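Local coordinates for hypothetical protein Atu0741 (Agrobacterium tumefaciens str. C58, PDB 1ZHV) that is of unknown function but is built from two ACT-like regions, a fold that in relatives often binds small regulatory ligands such as amino acids, at residues A[10-15]-A[47-52]; A[16-21]-A[41-46]; A[2-7]-A[121-126]; A[65-70]-A[100-105]. All blocks are in the same frame, centred on the assembly; numbering follows the deposited sequence.

How the interactions relate
All four contacts are strand pairings of one mixed sheet. Interactions 1 and 2 share the antiparallel pair 13-18 and 43-48 of the N-terminal ACT-like region; their centres lie about 15 Å apart, and Ile15 and Val46 touch where they meet. The long strand 57-67 then carries the sheet across to the ACT domain, where interaction 4 pairs its end with strand 102-107. Interaction 3 places strand 5-8 against strand 57-67 and strand 124-126 beyond it; its centre is about 10 Å from that of interaction 4, and Lys7 O lies 2.8 Å from Lys66 N, a probable hydrogen bond. Interactions 2 and 3 stand farthest apart, with centres about 31 Å from each other.

Interaction 1: A[10-15]-A[47-52]; sequences NGSYGI and CLIDRI
The antiparallel ladder of strands 13-18 and 43-48, in the N-terminal ACT-like region, ends here as strand 43-48 gives way to a 3-10 turn at residues 49-51. Gly14 and Cys47 form a hydrogen-bonded pair: Gly14 N reaches Cys47 O at 3.1 Å, nearly along the C=O axis, while the return bond from Cys47 N to Gly14 O is weak. Beyond the non-hydrogen-bonded pair Tyr13-Leu48, Ile49 N donates to Ser12 O at 2.9 Å in an almost straight bond (169°), so the first residue of the turn is still tied to the partner chain. The bare backbone of Gly14 lets the Ile52 side chain lie close to it, with Ile52 CD1 3.9 Å from Gly14 O. Tyr13 CG stands anti to the carbonyl carbon (chi1 -73°), and Leu48 CD2 sits over one face of its ring, 3.7 Å from the centroid and offset toward the rim, a CH-pi contact. Gly11, with phi 97°, has a backbone shape that favours glycine, and its CA lies 4.0 Å from Leu48 CD2. Water 1 takes the N-H of Ser12 and donates to Asp50 OD2, linking the incoming chain to the turn through a carboxylate suited to accept. The phenol oxygen of Tyr13 is hydrogen-bonded to Phe33 N, and the Arg51 guanidinium grips the carbonyls of Trp27, Ala28 and Gly31 in the connecting loop. Strand 57-67 flanks strand 13-18: Trp62 pairs with the Tyr13 backbone, while Pro60 and Val58 pack against Ile49 and Ile52.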
loop_
_atom_site.group_PDB
_atom_site.type_symbol
_atom_site.label_atom_id
_atom_site.label_comp_id
_atom_site.label_asym_id
_atom_site.label_seq_id
_atom_site.Cartn_x
_atom_site.Cartn_y
_atom_site.Cartn_z
ATOM N N ASN A 10 7.662 -5.587 4.572
ATOM C CA ASN A 10 9.045 -5.149 4.538
ATOM C C ASN A 10 9.316 -4.495 3.186
ATOM O O ASN A 10 8.613 -4.774 2.211
ATOM C CB ASN A 10 9.992 -6.345 4.711
ATOM C CG ASN A 10 11.444 -5.929 4.724
ATOM O OD1 ASN A 10 11.846 -5.103 5.539
ATOM N ND2 ASN A 10 12.235 -6.484 3.814
ATOM N N GLY A 11 10.313 -3.613 3.134
ATOM C CA GLY A 11 10.674 -2.986 1.874
ATOM C C GLY A 11 10.106 -1.615 1.569
ATOM O O GLY A 11 9.084 -1.193 2.115
ATOM N N SER A 12 10.791 -0.919 0.671
ATOM C CA SER A 12 10.393 0.406 0.242
ATOM C C SER A 12 9.716 0.264 -1.116
ATOM O O SER A 12 10.255 -0.373 -2.024
ATOM C CB SER A 12 11.625 1.310 0.145
ATOM O OG SER A 12 11.269 2.596 -0.310
ATOM N N TYR A 13 8.529 0.846 -1.239
ATOM C CA TYR A 13 7.774 0.779 -2.482
ATOM C C TYR A 13 7.713 2.086 -3.257
ATOM O O TYR A 13 7.949 3.170 -2.719
ATOM C CB TYR A 13 6.346 0.295 -2.207
ATOM C CG TYR A 13 6.275 -1.172 -1.883
ATOM C CD1 TYR A 13 6.560 -1.639 -0.600
ATOM C CD2 TYR A 13 6.008 -2.106 -2.880
ATOM C CE1 TYR A 13 6.588 -3.004 -0.325
ATOM C CE2 TYR A 13 6.034 -3.468 -2.613
ATOM C CZ TYR A 13 6.328 -3.909 -1.337
ATOM O OH TYR A 13 6.390 -5.256 -1.090
ATOM N N GLY A 14 7.399 1.970 -4.543
ATOM C CA GLY A 14 7.285 3.143 -5.385
ATOM C C GLY A 14 6.141 2.943 -6.355
ATOM O O GLY A 14 5.751 1.805 -6.621
ATOM N N ILE A 15 5.595 4.043 -6.867
ATOM C CA ILE A 15 4.498 3.995 -7.829
ATOM C C ILE A 15 5.050 4.493 -9.161
ATOM O O ILE A 15 5.312 5.689 -9.321
ATOM C CB ILE A 15 3.344 4.931 -7.434
ATOM C CG1 ILE A 15 3.045 4.814 -5.936
ATOM C CG2 ILE A 15 2.117 4.599 -8.265
ATOM C CD1 ILE A 15 2.610 3.462 -5.490
ATOM N N CYS A 47 5.502 -1.512 -6.933
ATOM C CA CYS A 47 6.375 -2.636 -6.620
ATOM C C CYS A 47 7.573 -2.121 -5.844
ATOM O O CYS A 47 7.714 -0.916 -5.639
ATOM C CB CYS A 47 6.837 -3.348 -7.899
ATOM S SG CYS A 47 7.942 -2.423 -8.987
ATOM N N LEU A 48 8.424 -3.034 -5.396
ATOM C CA LEU A 48 9.607 -2.638 -4.646
ATOM C C LEU A 48 10.435 -1.678 -5.491
ATOM O O LEU A 48 10.716 -1.943 -6.660
ATOM C CB LEU A 48 10.419 -3.879 -4.262
ATOM C CG LEU A 48 9.757 -4.741 -3.182
ATOM C CD1 LEU A 48 10.510 -6.049 -3.009
ATOM C CD2 LEU A 48 9.729 -3.966 -1.873
ATOM N N ILE A 49 10.800 -0.548 -4.891
ATOM C CA ILE A 49 11.583 0.487 -5.559
ATOM C C ILE A 49 12.844 -0.053 -6.221
ATOM O O ILE A 49 13.260 0.435 -7.273
ATOM C CB ILE A 49 12.001 1.589 -4.566
ATOM C CG1 ILE A 49 10.758 2.234 -3.953
ATOM C CG2 ILE A 49 12.842 2.635 -5.274
ATOM C CD1 ILE A 49 11.066 3.395 -3.003
ATOM N N ASP A 50 13.446 -1.058 -5.598
ATOM C CA ASP A 50 14.667 -1.666 -6.114
ATOM C C ASP A 50 14.546 -2.119 -7.564
ATOM O O ASP A 50 15.531 -2.111 -8.305
ATOM C CB ASP A 50 15.065 -2.865 -5.252
ATOM C CG ASP A 50 15.298 -2.490 -3.805
ATOM O OD1 ASP A 50 16.037 -1.514 -3.554
ATOM O OD2 ASP A 50 14.753 -3.182 -2.916
ATOM N N ARG A 51 13.342 -2.515 -7.966
ATOM C CA ARG A 51 13.114 -2.989 -9.329
ATOM C C ARG A 51 12.725 -1.906 -10.328
ATOM O O ARG A 51 12.666 -2.169 -11.527
ATOM C CB ARG A 51 12.029 -4.074 -9.341
ATOM C CG ARG A 51 12.372 -5.323 -8.553
ATOM C CD ARG A 51 11.716 -6.550 -9.162
ATOM N NE ARG A 51 10.255 -6.535 -9.097
ATOM C CZ ARG A 51 9.544 -6.743 -7.990
ATOM N NH1 ARG A 51 10.155 -6.979 -6.837
ATOM N NH2 ARG A 51 8.219 -6.739 -8.042
ATOM N N ILE A 52 12.447 -0.698 -9.850
ATOM C CA ILE A 52 12.048 0.376 -10.751
ATOM C C ILE A 52 13.273 1.062 -11.353
ATOM O O ILE A 52 14.101 1.615 -10.629
ATOM C CB ILE A 52 11.174 1.410 -10.018
ATOM C CG1 ILE A 52 9.964 0.703 -9.396
ATOM C CG2 ILE A 52 10.703 2.483 -10.993
ATOM C CD1 ILE A 52 9.129 1.575 -8.478
HETATM O O HOH W 1 13.097 -2.634 -0.281
#

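Interaction 2: A[16-21]-A[41-46]; sequences ARLSAS and DELSIV
Leu18 lies alongside Leu43, both side chains pointing the same way, with their CB atoms 3.9 Å apart. They belong to the antiparallel ladder of strands 13-18 and 43-48 in the N-terminal ACT-like region, on a buried face that also carries Ala16 and Ile45. Leu18 CG is anti to the carbonyl carbon (chi1 -79°), whereas Leu43 CG is anti to the backbone N (chi1 173°). The Leu18 and Ile45 side chains cross obliquely, Leu18 CD2 to Ile45 CD1 4.1 Å. Branched apolar side chains fill this face well, and Pro25 and Val56 pack on it from outside the ladder; Val56 touches both Ala16 and Leu18. Two hydrogen-bonded pairs hold the backbones, the shortest bond running from Ala16 N to Ile45 O at 2.7 Å and Leu18 N meeting Leu43 O at 2.8 Å, both in the carbonyl plane. On the other face are Arg17 and Ser44. The extended Arg17 chain slants off its strand and crosses Glu42 at about a right angle, Arg17 NE passing 3.6 Å from Glu42 CB. The Glu42 carboxylate lies well out of the guanidinium plane, so it can offer charge attraction but receives no N-H. Past the strand, Ala20 CB rests 3.6 Å from Asp41 C, and water 2 accepts from Ala20 N. Arg17 NH2 donates to Asp41 O at 2.8 Å, the oxygen lying in the guanidinium plane while the nitrogen stands above the carbonyl plane.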
loop_
_atom_site.group_PDB
_atom_site.type_symbol
_atom_site.label_atom_id
_atom_site.label_comp_id
_atom_site.label_asym_id
_atom_site.label_seq_id
_atom_site.Cartn_x
_atom_site.Cartn_y
_atom_site.Cartn_z
ATOM N N ALA A 16 5.233 3.582 -10.107
ATOM C CA ALA A 16 5.762 3.973 -11.403
ATOM C C ALA A 16 4.682 4.287 -12.418
ATOM O O ALA A 16 3.591 3.722 -12.378
ATOM C CB ALA A 16 6.679 2.885 -11.946
ATOM N N ARG A 17 4.970 5.215 -13.325
ATOM C CA ARG A 17 4.000 5.526 -14.359
ATOM C C ARG A 17 4.612 5.266 -15.728
ATOM O O ARG A 17 5.631 5.855 -16.085
ATOM C CB ARG A 17 3.493 6.969 -14.293
ATOM C CG ARG A 17 2.290 7.123 -15.221
ATOM C CD ARG A 17 1.868 8.525 -15.599
ATOM N NE ARG A 17 0.788 8.420 -16.583
ATOM C CZ ARG A 17 0.141 9.448 -17.126
ATOM N NH1 ARG A 17 0.454 10.691 -16.788
ATOM N NH2 ARG A 17 -0.828 9.228 -18.007
ATOM N N LEU A 18 3.973 4.374 -16.480
ATOM C CA LEU A 18 4.415 4.001 -17.823
ATOM C C LEU A 18 3.353 4.389 -18.836
ATOM O O LEU A 18 2.250 4.780 -18.457
ATOM C CB LEU A 18 4.640 2.490 -17.919
ATOM C CG LEU A 18 5.947 1.963 -17.330
ATOM C CD1 LEU A 18 5.859 2.154 -15.838
ATOM C CD2 LEU A 18 6.198 0.484 -17.673
ATOM N N SER A 19 3.691 4.258 -20.118
ATOM C CA SER A 19 2.778 4.574 -21.213
ATOM C C SER A 19 1.557 3.655 -21.202
ATOM O O SER A 19 1.672 2.445 -20.997
ATOM C CB SER A 19 3.510 4.449 -22.562
ATOM O OG SER A 19 2.642 4.721 -23.653
ATOM N N ALA A 20 0.389 4.235 -21.448
ATOM C CA ALA A 20 -0.857 3.480 -21.465
ATOM C C ALA A 20 -0.838 2.243 -22.362
ATOM O O ALA A 20 -1.532 1.268 -22.083
ATOM C CB ALA A 20 -2.010 4.393 -21.871
ATOM N N SER A 21 -0.050 2.266 -23.434
ATOM C CA SER A 21 -0.009 1.125 -24.346
ATOM C C SER A 21 1.222 0.240 -24.244
ATOM O O SER A 21 1.335 -0.758 -24.955
ATOM C CB SER A 21 -0.161 1.601 -25.787
ATOM O OG SER A 21 -1.497 1.992 -26.035
ATOM N N ASP A 41 -5.600 5.829 -19.806
ATOM C CA ASP A 41 -4.603 6.893 -19.822
ATOM C C ASP A 41 -3.236 6.545 -19.251
ATOM O O ASP A 41 -2.291 7.308 -19.434
ATOM C CB ASP A 41 -5.119 8.120 -19.062
ATOM C CG ASP A 41 -6.308 8.775 -19.734
ATOM O OD1 ASP A 41 -6.586 8.457 -20.911
ATOM O OD2 ASP A 41 -6.961 9.619 -19.085
ATOM N N GLU A 42 -3.112 5.412 -18.563
ATOM C CA GLU A 42 -1.828 5.070 -17.955
ATOM C C GLU A 42 -1.632 3.582 -17.687
ATOM O O GLU A 42 -2.575 2.785 -17.744
ATOM C CB GLU A 42 -1.689 5.795 -16.600
ATOM C CG GLU A 42 -2.367 5.020 -15.447
ATOM C CD GLU A 42 -2.527 5.803 -14.145
ATOM O OE1 GLU A 42 -1.510 6.212 -13.536
ATOM O OE2 GLU A 42 -3.689 5.992 -13.724
ATOM N N LEU A 43 -0.382 3.229 -17.403
ATOM C CA LEU A 43 -0.008 1.881 -16.992
ATOM C C LEU A 43 0.734 2.199 -15.696
ATOM O O LEU A 43 1.860 2.706 -15.709
ATOM C CB LEU A 43 0.929 1.193 -17.984
ATOM C CG LEU A 43 1.445 -0.151 -17.448
ATOM C CD1 LEU A 43 0.280 -1.090 -17.184
ATOM C CD2 LEU A 43 2.411 -0.779 -18.434
ATOM N N SER A 44 0.070 1.935 -14.578
ATOM C CA SER A 44 0.610 2.222 -13.257
ATOM C C SER A 44 1.155 0.956 -12.620
ATOM O O SER A 44 0.512 -0.083 -12.673
ATOM C CB SER A 44 -0.507 2.818 -12.393
ATOM O OG SER A 44 -0.067 3.107 -11.082
ATOM N N ILE A 45 2.337 1.040 -12.021
ATOM C CA ILE A 45 2.938 -0.128 -11.387
ATOM C C ILE A 45 3.472 0.147 -9.989
ATOM O O ILE A 45 4.334 1.003 -9.797
ATOM C CB ILE A 45 4.097 -0.695 -12.245
ATOM C CG1 ILE A 45 3.553 -1.149 -13.604
ATOM C CG2 ILE A 45 4.791 -1.841 -11.503
ATOM C CD1 ILE A 45 4.618 -1.612 -14.579
ATOM N N VAL A 46 2.948 -0.578 -9.006
ATOM C CA VAL A 46 3.432 -0.455 -7.641
ATOM C C VAL A 46 4.266 -1.700 -7.380
ATOM O O VAL A 46 3.801 -2.815 -7.604
ATOM C CB VAL A 46 2.285 -0.432 -6.614
ATOM C CG1 VAL A 46 2.854 -0.360 -5.197
ATOM C CG2 VAL A 46 1.372 0.748 -6.888
HETATM O O HOH W 2 0.512 7.240 -21.368
#

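Interaction 3: A[2-7]-A[121-126]; sequences PRIKLK and AGHSLL
Strands 5-8 and 124-126 run parallel, bringing the start of the chain beside the strand that follows helix 111-120, at the sheet edge beside the ACT domain. Leu6 is gripped on both sides: its N donates to Ser124 O and its O accepts from Leu126 N, each at 2.8 Å and nearly along the C=O axis. One step earlier, Ser124 N reaches Ile4 O at 2.9 Å. Next, His123 continues the pattern with its ring: Ile4 N, lying close to the ring plane, donates to His123 ND1 at 2.8 Å and 166°. This makes ND1 an acceptor, while NE2 is bonded to Ser81 O in helix 78-87, an arrangement consistent with a neutral ring protonated on NE2. Leu6 and Leu125 lie side by side, CD2 of Leu125 tight against Leu6 CB at 3.5 Å, with Leu118 of helix 111-120 covering both. That helix ends in a Schellman motif, where Gly122 adopts the positive phi (96°) that glycine accommodates readily. Its carbonyl accepts a hydrogen bond from Arg3, whose chain stays extended as far as NE before turning: NH1 meets a lone pair of Gly122 O at 3.0 Å.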
loop_
_atom_site.group_PDB
_atom_site.type_symbol
_atom_site.label_atom_id
_atom_site.label_comp_id
_atom_site.label_asym_id
_atom_site.label_seq_id
_atom_site.Cartn_x
_atom_site.Cartn_y
_atom_site.Cartn_z
ATOM N N PRO A 2 -15.360 -0.613 12.831
ATOM C CA PRO A 2 -14.650 -1.890 12.739
ATOM C C PRO A 2 -13.196 -1.741 13.184
ATOM O O PRO A 2 -12.553 -0.734 12.887
ATOM C CB PRO A 2 -14.756 -2.242 11.254
ATOM C CG PRO A 2 -16.005 -1.533 10.815
ATOM C CD PRO A 2 -15.882 -0.209 11.515
ATOM N N ARG A 3 -12.690 -2.732 13.911
ATOM C CA ARG A 3 -11.298 -2.716 14.352
ATOM C C ARG A 3 -10.567 -3.620 13.375
ATOM O O ARG A 3 -10.813 -4.826 13.329
ATOM C CB ARG A 3 -11.161 -3.276 15.768
ATOM C CG ARG A 3 -11.791 -2.419 16.852
ATOM C CD ARG A 3 -11.689 -3.110 18.204
ATOM N NE ARG A 3 -12.300 -2.333 19.280
ATOM C CZ ARG A 3 -11.828 -1.175 19.732
ATOM N NH1 ARG A 3 -10.733 -0.646 19.203
ATOM N NH2 ARG A 3 -12.452 -0.550 20.722
ATOM N N ILE A 4 -9.674 -3.034 12.590
ATOM C CA ILE A 4 -8.937 -3.791 11.591
ATOM C C ILE A 4 -7.511 -4.095 12.016
ATOM O O ILE A 4 -6.869 -3.301 12.702
ATOM C CB ILE A 4 -8.900 -3.019 10.252
ATOM C CG1 ILE A 4 -10.329 -2.745 9.776
ATOM C CG2 ILE A 4 -8.133 -3.811 9.197
ATOM C CD1 ILE A 4 -11.162 -4.001 9.575
ATOM N N LYS A 5 -7.029 -5.262 11.607
ATOM C CA LYS A 5 -5.669 -5.681 11.898
ATOM C C LYS A 5 -4.851 -5.371 10.648
ATOM O O LYS A 5 -5.187 -5.829 9.554
ATOM C CB LYS A 5 -5.638 -7.183 12.193
ATOM C CG LYS A 5 -6.431 -7.584 13.431
ATOM C CD LYS A 5 -6.940 -9.016 13.329
ATOM C CE LYS A 5 -8.016 -9.129 12.252
ATOM N NZ LYS A 5 -8.552 -10.511 12.100
ATOM N N LEU A 6 -3.803 -4.569 10.801
ATOM C CA LEU A 6 -2.955 -4.218 9.667
ATOM C C LEU A 6 -1.547 -4.752 9.860
ATOM O O LEU A 6 -0.926 -4.545 10.904
ATOM C CB LEU A 6 -2.903 -2.700 9.464
ATOM C CG LEU A 6 -4.225 -2.019 9.101
ATOM C CD1 LEU A 6 -4.978 -1.659 10.374
ATOM C CD2 LEU A 6 -3.942 -0.766 8.282
ATOM N N LYS A 7 -1.038 -5.427 8.839
ATOM C CA LYS A 7 0.292 -6.013 8.894
ATOM C C LYS A 7 1.232 -5.278 7.953
ATOM O O LYS A 7 0.998 -5.214 6.747
ATOM C CB LYS A 7 0.209 -7.488 8.503
ATOM C CG LYS A 7 1.528 -8.226 8.507
ATOM C CD LYS A 7 1.345 -9.658 8.036
ATOM C CE LYS A 7 2.660 -10.420 8.087
ATOM N NZ LYS A 7 2.504 -11.824 7.615
ATOM N N ALA A 121 -7.482 5.040 16.636
ATOM C CA ALA A 121 -8.765 4.732 16.006
ATOM C C ALA A 121 -9.262 3.324 16.355
ATOM O O ALA A 121 -10.342 2.911 15.929
ATOM C CB ALA A 121 -8.647 4.898 14.489
ATOM N N GLY A 122 -8.463 2.591 17.124
ATOM C CA GLY A 122 -8.853 1.259 17.549
ATOM C C GLY A 122 -8.337 0.088 16.738
ATOM O O GLY A 122 -8.669 -1.063 17.029
ATOM N N HIS A 123 -7.537 0.361 15.715
ATOM C CA HIS A 123 -7.005 -0.713 14.892
ATOM C C HIS A 123 -5.777 -1.351 15.519
ATOM O O HIS A 123 -5.097 -0.737 16.342
ATOM C CB HIS A 123 -6.672 -0.187 13.502
ATOM C CG HIS A 123 -7.846 0.412 12.795
ATOM N ND1 HIS A 123 -8.973 -0.316 12.476
ATOM C CD2 HIS A 123 -8.076 1.673 12.363
ATOM C CE1 HIS A 123 -9.847 0.473 11.879
ATOM N NE2 HIS A 123 -9.328 1.686 11.799
ATOM N N SER A 124 -5.514 -2.594 15.132
ATOM C CA SER A 124 -4.369 -3.342 15.634
ATOM C C SER A 124 -3.294 -3.337 14.557
ATOM O O SER A 124 -3.595 -3.498 13.377
ATOM C CB SER A 124 -4.777 -4.782 15.954
ATOM O OG SER A 124 -3.670 -5.530 16.426
ATOM N N LEU A 125 -2.043 -3.154 14.953
ATOM C CA LEU A 125 -0.974 -3.133 13.972
ATOM C C LEU A 125 0.134 -4.131 14.267
ATOM O O LEU A 125 0.675 -4.170 15.371
ATOM C CB LEU A 125 -0.372 -1.730 13.873
ATOM C CG LEU A 125 -1.343 -0.579 13.597
ATOM C CD1 LEU A 125 -0.550 0.708 13.450
ATOM C CD2 LEU A 125 -2.152 -0.857 12.340
ATOM N N LEU A 126 0.452 -4.953 13.275
ATOM C CA LEU A 126 1.536 -5.918 13.401
ATOM C C LEU A 126 2.683 -5.238 12.666
ATOM O O LEU A 126 2.686 -5.167 11.434
ATOM C CB LEU A 126 1.168 -7.243 12.728
ATOM C CG LEU A 126 0.008 -8.050 13.325
ATOM C CD1 LEU A 126 -0.007 -9.427 12.682
ATOM C CD2 LEU A 126 0.166 -8.187 14.836
#

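Interaction 4: A[65-70]-A[100-105]; sequences FKFQGP and DGDHLL
Strands 57-67 and 102-107 pair antiparallel in the ACT domain sheet, and their main-chain polar groups are met in turn. Phe65 and Leu104 form a hydrogen-bonded pair with both bonds at 2.8 Å: Phe65 N approaches nearly along the C=O axis of Leu104, and Leu104 N approaches Phe65 O in the carbonyl plane. Farther on, Phe67 N donates to Asp102 O at 2.9 Å (164°). The reciprocal direct bond is replaced by water 3, which accepts from Asp102 N and donates to Phe67 O at 2.7 Å, so both groups find partners as the strands splay. On their outer sides the strands are satisfied by neighbours: Lys66 and Gln68 pair with Lys7 and Lys5, while His103 and Leu105 pair with Val96 and Phe94. Asp102 suits its position because OD1 takes a hydrogen bond from Ser97 OG while its CB, 3.8 Å above the plane, lies over the centre of the Phe67 ring. The same ring receives Leu104 CB at its edge, and Ile78 and Val82 of helix 78-87 cover this apolar side. Phe65, also buried, packs on Leu6 and Ile8. On the other face, Lys66 and His103 are directly cross-strand; the flat imidazole suits contact with both an aliphatic chain and the ring of Phe33, with which it stacks. Lys66 CG is anti to the backbone N (chi1 178°), and its aliphatic stem crosses the histidine obliquely, CB lying over a ring face 3.4 Å from His103 CE1.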
loop_
_atom_site.group_PDB
_atom_site.type_symbol
_atom_site.label_atom_id
_atom_site.label_comp_id
_atom_site.label_asym_id
_atom_site.label_seq_id
_atom_site.Cartn_x
_atom_site.Cartn_y
_atom_site.Cartn_z
ATOM N N PHE A 65 0.926 -1.872 3.794
ATOM C CA PHE A 65 0.253 -2.617 4.862
ATOM C C PHE A 65 -0.803 -3.517 4.247
ATOM O O PHE A 65 -1.476 -3.133 3.293
ATOM C CB PHE A 65 -0.487 -1.694 5.837
ATOM C CG PHE A 65 0.403 -0.918 6.748
ATOM C CD1 PHE A 65 0.934 0.300 6.348
ATOM C CD2 PHE A 65 0.686 -1.394 8.025
ATOM C CE1 PHE A 65 1.735 1.044 7.213
ATOM C CE2 PHE A 65 1.486 -0.659 8.898
ATOM C CZ PHE A 65 2.009 0.560 8.493
ATOM N N LYS A 66 -0.960 -4.707 4.811
ATOM C CA LYS A 66 -1.976 -5.632 4.340
ATOM C C LYS A 66 -3.109 -5.653 5.360
ATOM O O LYS A 66 -2.852 -5.693 6.566
ATOM C CB LYS A 66 -1.399 -7.043 4.220
ATOM C CG LYS A 66 -2.421 -8.087 3.785
ATOM C CD LYS A 66 -1.803 -9.473 3.794
ATOM C CE LYS A 66 -1.722 -10.019 5.204
ATOM N NZ LYS A 66 -3.083 -10.306 5.739
ATOM N N PHE A 67 -4.354 -5.585 4.889
ATOM C CA PHE A 67 -5.501 -5.682 5.794
ATOM C C PHE A 67 -5.557 -7.190 6.064
ATOM O O PHE A 67 -5.671 -7.985 5.126
ATOM C CB PHE A 67 -6.800 -5.240 5.108
ATOM C CG PHE A 67 -6.988 -3.744 5.025
ATOM C CD1 PHE A 67 -5.987 -2.916 4.532
ATOM C CD2 PHE A 67 -8.205 -3.172 5.384
ATOM C CE1 PHE A 67 -6.202 -1.545 4.395
ATOM C CE2 PHE A 67 -8.428 -1.808 5.252
ATOM C CZ PHE A 67 -7.425 -0.989 4.754
ATOM N N GLN A 68 -5.493 -7.572 7.337
ATOM C CA GLN A 68 -5.456 -8.981 7.745
ATOM C C GLN A 68 -6.688 -9.804 8.116
ATOM O O GLN A 68 -7.776 -9.288 8.410
ATOM C CB GLN A 68 -4.482 -9.132 8.904
ATOM C CG GLN A 68 -3.030 -9.037 8.543
ATOM C CD GLN A 68 -2.157 -9.205 9.761
ATOM O OE1 GLN A 68 -2.210 -8.398 10.684
ATOM N NE2 GLN A 68 -1.358 -10.262 9.781
ATOM N N GLY A 69 -6.437 -11.115 8.110
ATOM C CA GLY A 69 -7.409 -12.138 8.457
ATOM C C GLY A 69 -8.743 -12.146 7.740
ATOM O O GLY A 69 -9.001 -11.304 6.870
ATOM N N PRO A 70 -9.627 -13.114 8.091
ATOM C CA PRO A 70 -10.957 -13.241 7.490
ATOM C C PRO A 70 -11.744 -11.957 7.704
ATOM O O PRO A 70 -11.526 -11.252 8.691
ATOM C CB PRO A 70 -11.590 -14.387 8.285
ATOM C CG PRO A 70 -10.464 -15.226 8.670
ATOM C CD PRO A 70 -9.447 -14.178 9.101
ATOM N N ASP A 100 -9.228 -10.979 -2.148
ATOM C CA ASP A 100 -9.208 -11.310 -0.718
ATOM C C ASP A 100 -9.488 -10.154 0.232
ATOM O O ASP A 100 -10.117 -10.342 1.274
ATOM C CB ASP A 100 -7.860 -11.915 -0.321
ATOM C CG ASP A 100 -7.707 -13.358 -0.754
ATOM O OD1 ASP A 100 -8.666 -13.932 -1.324
ATOM O OD2 ASP A 100 -6.619 -13.924 -0.514
ATOM N N GLY A 101 -9.007 -8.965 -0.100
ATOM C CA GLY A 101 -9.226 -7.843 0.793
ATOM C C GLY A 101 -8.650 -6.541 0.284
ATOM O O GLY A 101 -9.048 -6.056 -0.771
ATOM N N ASP A 102 -7.708 -5.973 1.031
ATOM C CA ASP A 102 -7.107 -4.706 0.639
ATOM C C ASP A 102 -5.701 -4.533 1.173
ATOM O O ASP A 102 -5.314 -5.139 2.172
ATOM C CB ASP A 102 -7.910 -3.517 1.189
ATOM C CG ASP A 102 -9.399 -3.652 0.977
ATOM O OD1 ASP A 102 -9.904 -3.122 -0.034
ATOM O OD2 ASP A 102 -10.063 -4.281 1.826
ATOM N N HIS A 103 -4.952 -3.681 0.483
ATOM C CA HIS A 103 -3.615 -3.293 0.896
ATOM C C HIS A 103 -3.641 -1.771 0.896
ATOM O O HIS A 103 -4.385 -1.154 0.134
ATOM C CB HIS A 103 -2.542 -3.805 -0.066
ATOM C CG HIS A 103 -2.106 -5.210 0.216
ATOM N ND1 HIS A 103 -0.881 -5.520 0.767
ATOM C CD2 HIS A 103 -2.733 -6.389 0.005
ATOM C CE1 HIS A 103 -0.770 -6.834 0.876
ATOM N NE2 HIS A 103 -1.881 -7.383 0.421
ATOM N N LEU A 104 -2.847 -1.170 1.769
ATOM C CA LEU A 104 -2.783 0.281 1.887
ATOM C C LEU A 104 -1.336 0.729 1.880
ATOM O O LEU A 104 -0.505 0.131 2.554
ATOM C CB LEU A 104 -3.414 0.732 3.216
ATOM C CG LEU A 104 -3.039 2.146 3.686
ATOM C CD1 LEU A 104 -3.796 3.156 2.853
ATOM C CD2 LEU A 104 -3.357 2.332 5.159
ATOM N N LEU A 105 -1.030 1.762 1.108
ATOM C CA LEU A 105 0.316 2.298 1.124
ATOM C C LEU A 105 0.239 3.760 1.548
ATOM O O LEU A 105 -0.714 4.469 1.225
ATOM C CB LEU A 105 0.988 2.189 -0.253
ATOM C CG LEU A 105 1.296 0.772 -0.746
ATOM C CD1 LEU A 105 0.182 0.311 -1.672
ATOM C CD2 LEU A 105 2.639 0.738 -1.475
HETATM O O HOH W 3 -6.293 -8.315 2.507
#